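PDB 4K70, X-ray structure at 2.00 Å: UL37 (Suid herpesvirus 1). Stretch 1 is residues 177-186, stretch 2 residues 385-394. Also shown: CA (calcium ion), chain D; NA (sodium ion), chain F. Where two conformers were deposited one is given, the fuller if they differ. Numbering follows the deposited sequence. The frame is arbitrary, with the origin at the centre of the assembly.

Stretch 1, residues 177-186: VQDGLRYVAQ
Stretch 2 (385-394) LDDYGPGLDY

Residues 177-186 form one stretch of a longer helix, with i to i-4 backbone bonds from Leu181 N to Val177 O (2.9 Å) through Gln186 N to Arg182 O (3.0 Å). Against it lies a segment that begins with a type I turn, Leu385 to Tyr388, closed by Tyr388 N to Leu385 O at 3.2 Å. The segment continues extended through Tyr388 (phi/psi -60/126) and Gly389 (-174/-177), then bends at Pro390 (-96/23) and enters a helix at Leu392, with Gly391 (-129/-169) at the N-cap. The CA-CA register fixes the placement: Gln178 to Gly391 6.0 Å, Arg182 to Asp393 5.9 Å, Ala185 to Asp387 5.7 Å and Gln186 to Asp386 5.7 Å. Together the stretches bury 438 Å², both sides summed.

Asp393 contributes most, with 68 Å² covered by the other stretch. Its CA-to-CB bond points toward the first helix, with chi1 -177° (t) and chi2 72°, in the one conformer given of two deposited. Arg182, extended with chi1 to chi3 all t (173°, -178°, 154°) and chi4 100°, brings NH1 to 3.2 Å from Asp393 OD1. The N-H...O angle of 167° and the position of Asp393 OD1 at the guanidinium edge, near its plane, support a hydrogen bond within a salt bridge.

Gln178, with 57 Å² covered, anchors the start of the second helix. With chi1 -64°, chi2 -62° (both m) and chi3 -35°, its OE1 accepts from Leu392 N at 2.7 Å and 176°, an almost linear bond to an amide in the helix's first turn. Water 1 donates to Gln178 O (2.5 Å) and Gln178 OE1 (3.0 Å) and accepts from Asp393 N (3.1 Å), so it bridges the two chain segments. Gln178 OE1 also approaches Gly391 CA to 3.3 Å, and Leu181 CD1 (chi1 m, chi2 t) lies 3.8 Å from the same CA. The absence of a side chain permits this approach: an ideal CB on Gly391 would fall 2.5 Å from Gln178 OE1 and 2.7 Å from Leu181 CD1. Leu181 CD2 adds an apolar contact with Pro390 CG at 4.2 Å.

Ala185 has 56 Å² covered. Its CB points toward the turn and packs on backbone oxygens, 3.5 Å from Tyr388 O and 3.9 Å from Asp387 O. Ala185 O and Asp386 O stand 3.4 Å apart, but both are acceptors and form no hydrogen bond. The turn's carboxylates bind metal: Asp386 OD1 (chi1 74°, p) lies 2.4 Å from the calcium and Asp387 OD2 (chi1 -59°, m) 2.3 Å from it, with water 2 at 2.4 Å; Asp386 OD1 is also 2.8 Å from the sodium, and each ion has one further ligand elsewhere in the structure.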

# COMPACT_ATOMS: atom_id res chain seq x y z
N VAL A 177 -2.70 9.88 -9.78
CA VAL A 177 -2.76 9.91 -8.33
C VAL A 177 -2.87 8.51 -7.74
O VAL A 177 -2.18 8.17 -6.78
CB VAL A 177 -3.93 10.76 -7.81
CG1 VAL A 177 -4.16 10.48 -6.33
CG2 VAL A 177 -3.65 12.26 -8.06
N GLN A 178 -3.76 7.71 -8.30
CA GLN A 178 -3.97 6.34 -7.83
C GLN A 178 -2.73 5.47 -8.07
O GLN A 178 -2.40 4.60 -7.26
CB GLN A 178 -5.22 5.75 -8.48
CG GLN A 178 -6.48 6.50 -8.07
CD GLN A 178 -6.70 6.41 -6.58
OE1 GLN A 178 -6.40 5.38 -5.98
NE2 GLN A 178 -7.20 7.47 -5.96
N ASP A 179 -2.04 5.72 -9.19
CA ASP A 179 -0.77 5.05 -9.45
C ASP A 179 0.28 5.50 -8.44
O ASP A 179 1.09 4.70 -7.99
CB ASP A 179 -0.26 5.33 -10.87
CG ASP A 179 -1.09 4.62 -11.94
OD1 ASP A 179 -1.80 3.65 -11.60
OD2 ASP A 179 -1.03 5.03 -13.12
N GLY A 180 0.28 6.79 -8.09
CA GLY A 180 1.26 7.33 -7.16
C GLY A 180 1.07 6.78 -5.76
O GLY A 180 2.03 6.53 -5.03
N LEU A 181 -0.19 6.62 -5.35
CA LEU A 181 -0.51 5.99 -4.06
C LEU A 181 0.03 4.56 -3.97
O LEU A 181 0.59 4.14 -2.95
CB LEU A 181 -2.02 5.98 -3.85
CG LEU A 181 -2.67 7.36 -3.69
CD1 LEU A 181 -4.18 7.24 -3.55
CD2 LEU A 181 -2.07 8.09 -2.48
N ARG A 182 -0.17 3.80 -5.04
CA ARG A 182 0.41 2.45 -5.14
C ARG A 182 1.92 2.46 -4.96
O ARG A 182 2.49 1.63 -4.24
CB ARG A 182 0.06 1.82 -6.49
CG ARG A 182 0.75 0.48 -6.76
CD ARG A 182 0.37 -0.02 -8.14
NE ARG A 182 1.37 -0.91 -8.74
CZ ARG A 182 1.29 -2.24 -8.75
NH1 ARG A 182 0.26 -2.85 -8.17
NH2 ARG A 182 2.26 -2.95 -9.32
N TYR A 183 2.57 3.42 -5.60
CA TYR A 183 4.02 3.55 -5.53
C TYR A 183 4.49 3.89 -4.13
O TYR A 183 5.48 3.35 -3.65
CB TYR A 183 4.50 4.64 -6.50
CG TYR A 183 6.00 4.71 -6.66
CD1 TYR A 183 6.66 3.92 -7.61
CD2 TYR A 183 6.77 5.55 -5.85
CE1 TYR A 183 8.03 3.97 -7.76
CE2 TYR A 183 8.15 5.60 -6.00
CZ TYR A 183 8.77 4.82 -6.95
OH TYR A 183 10.15 4.87 -7.11
N VAL A 184 3.80 4.82 -3.47
CA VAL A 184 4.20 5.24 -2.14
C VAL A 184 4.09 4.09 -1.15
O VAL A 184 4.99 3.89 -0.33
CB VAL A 184 3.34 6.42 -1.63
CG1 VAL A 184 3.62 6.69 -0.16
CG2 VAL A 184 3.64 7.67 -2.46
N ALA A 185 2.98 3.37 -1.22
CA ALA A 185 2.71 2.23 -0.34
C ALA A 185 3.79 1.17 -0.52
O ALA A 185 4.43 0.73 0.44
CB ALA A 185 1.35 1.66 -0.64
N GLN A 186 4.04 0.79 -1.77
CA GLN A 186 5.04 -0.22 -2.08
C GLN A 186 6.45 0.14 -1.57
O GLN A 186 7.24 -0.75 -1.27
CB GLN A 186 5.04 -0.50 -3.58
CG GLN A 186 6.27 -1.23 -4.09
CD GLN A 186 6.35 -1.24 -5.62
OE1 GLN A 186 5.88 -0.30 -6.29
NE2 GLN A 186 6.95 -2.30 -6.17
N LEU A 385 -0.08 -5.82 4.22
CA LEU A 385 0.56 -4.62 4.73
C LEU A 385 1.34 -3.83 3.67
O LEU A 385 1.31 -2.60 3.67
CB LEU A 385 1.46 -4.94 5.93
CG LEU A 385 2.23 -3.75 6.52
CD1 LEU A 385 1.30 -2.62 6.94
CD2 LEU A 385 3.13 -4.19 7.67
N ASP A 386 2.04 -4.53 2.77
CA ASP A 386 2.84 -3.81 1.77
C ASP A 386 1.98 -3.00 0.81
O ASP A 386 2.45 -2.04 0.20
CB ASP A 386 3.79 -4.76 0.98
CG ASP A 386 3.06 -5.64 -0.03
OD1 ASP A 386 2.59 -6.74 0.35
OD2 ASP A 386 2.97 -5.25 -1.22
N ASP A 387 0.70 -3.36 0.71
CA ASP A 387 -0.16 -2.72 -0.26
C ASP A 387 -0.99 -1.61 0.39
O ASP A 387 -1.64 -0.84 -0.30
CB ASP A 387 -1.11 -3.74 -0.85
CG ASP A 387 -0.38 -4.86 -1.54
OD1 ASP A 387 0.21 -4.60 -2.61
OD2 ASP A 387 -0.39 -5.98 -1.00
N TYR A 388 -0.93 -1.55 1.71
CA TYR A 388 -1.88 -0.73 2.46
C TYR A 388 -1.82 0.76 2.11
O TYR A 388 -0.76 1.39 2.19
CB TYR A 388 -1.67 -0.89 3.96
CG TYR A 388 -2.79 -0.25 4.74
CD1 TYR A 388 -2.76 1.10 5.07
CD2 TYR A 388 -3.90 -0.99 5.10
CE1 TYR A 388 -3.81 1.70 5.76
CE2 TYR A 388 -4.94 -0.41 5.80
CZ TYR A 388 -4.89 0.93 6.12
OH TYR A 388 -5.94 1.48 6.81
N GLY A 389 -2.97 1.32 1.75
CA GLY A 389 -3.07 2.74 1.49
C GLY A 389 -4.49 3.21 1.24
O GLY A 389 -5.44 2.43 1.32
N PRO A 390 -4.64 4.50 0.93
CA PRO A 390 -5.98 5.09 0.87
C PRO A 390 -6.58 5.13 -0.53
O PRO A 390 -7.47 5.95 -0.76
CB PRO A 390 -5.74 6.51 1.38
CG PRO A 390 -4.36 6.83 0.85
CD PRO A 390 -3.58 5.53 0.92
N GLY A 391 -6.13 4.28 -1.44
CA GLY A 391 -6.59 4.35 -2.81
C GLY A 391 -7.10 3.06 -3.44
O GLY A 391 -7.32 2.05 -2.77
N LEU A 392 -7.29 3.12 -4.76
CA LEU A 392 -7.90 2.05 -5.53
C LEU A 392 -7.06 0.77 -5.55
O LEU A 392 -7.60 -0.34 -5.49
CB LEU A 392 -8.09 2.53 -6.96
CG LEU A 392 -8.75 1.59 -7.95
CD1 LEU A 392 -10.08 1.13 -7.38
CD2 LEU A 392 -8.96 2.31 -9.28
N ASP A 393 -5.75 0.93 -5.65
CA ASP A 393 -4.83 -0.20 -5.67
C ASP A 393 -4.97 -1.08 -4.43
O ASP A 393 -4.90 -2.31 -4.51
CB ASP A 393 -3.39 0.28 -5.76
CG ASP A 393 -2.40 -0.87 -5.86
OD1 ASP A 393 -2.36 -1.49 -6.94
OD2 ASP A 393 -1.68 -1.15 -4.88
N TYR A 394 -5.14 -0.45 -3.28
CA TYR A 394 -5.29 -1.24 -2.06
C TYR A 394 -6.66 -1.91 -2.01
O TYR A 394 -6.78 -3.04 -1.56
CB TYR A 394 -5.01 -0.45 -0.79
CG TYR A 394 -5.15 -1.31 0.45
CD1 TYR A 394 -4.37 -2.45 0.62
CD2 TYR A 394 -6.07 -1.00 1.45
CE1 TYR A 394 -4.48 -3.25 1.75
CE2 TYR A 394 -6.19 -1.80 2.58
CZ TYR A 394 -5.39 -2.92 2.73
OH TYR A 394 -5.50 -3.72 3.84
CA CA D . 0.81 -7.91 -0.69
NA NA F . 3.66 -7.83 2.69
O HOH W 1 -4.05 3.57 -5.63
O HOH W 2 -1.22 -8.96 -1.47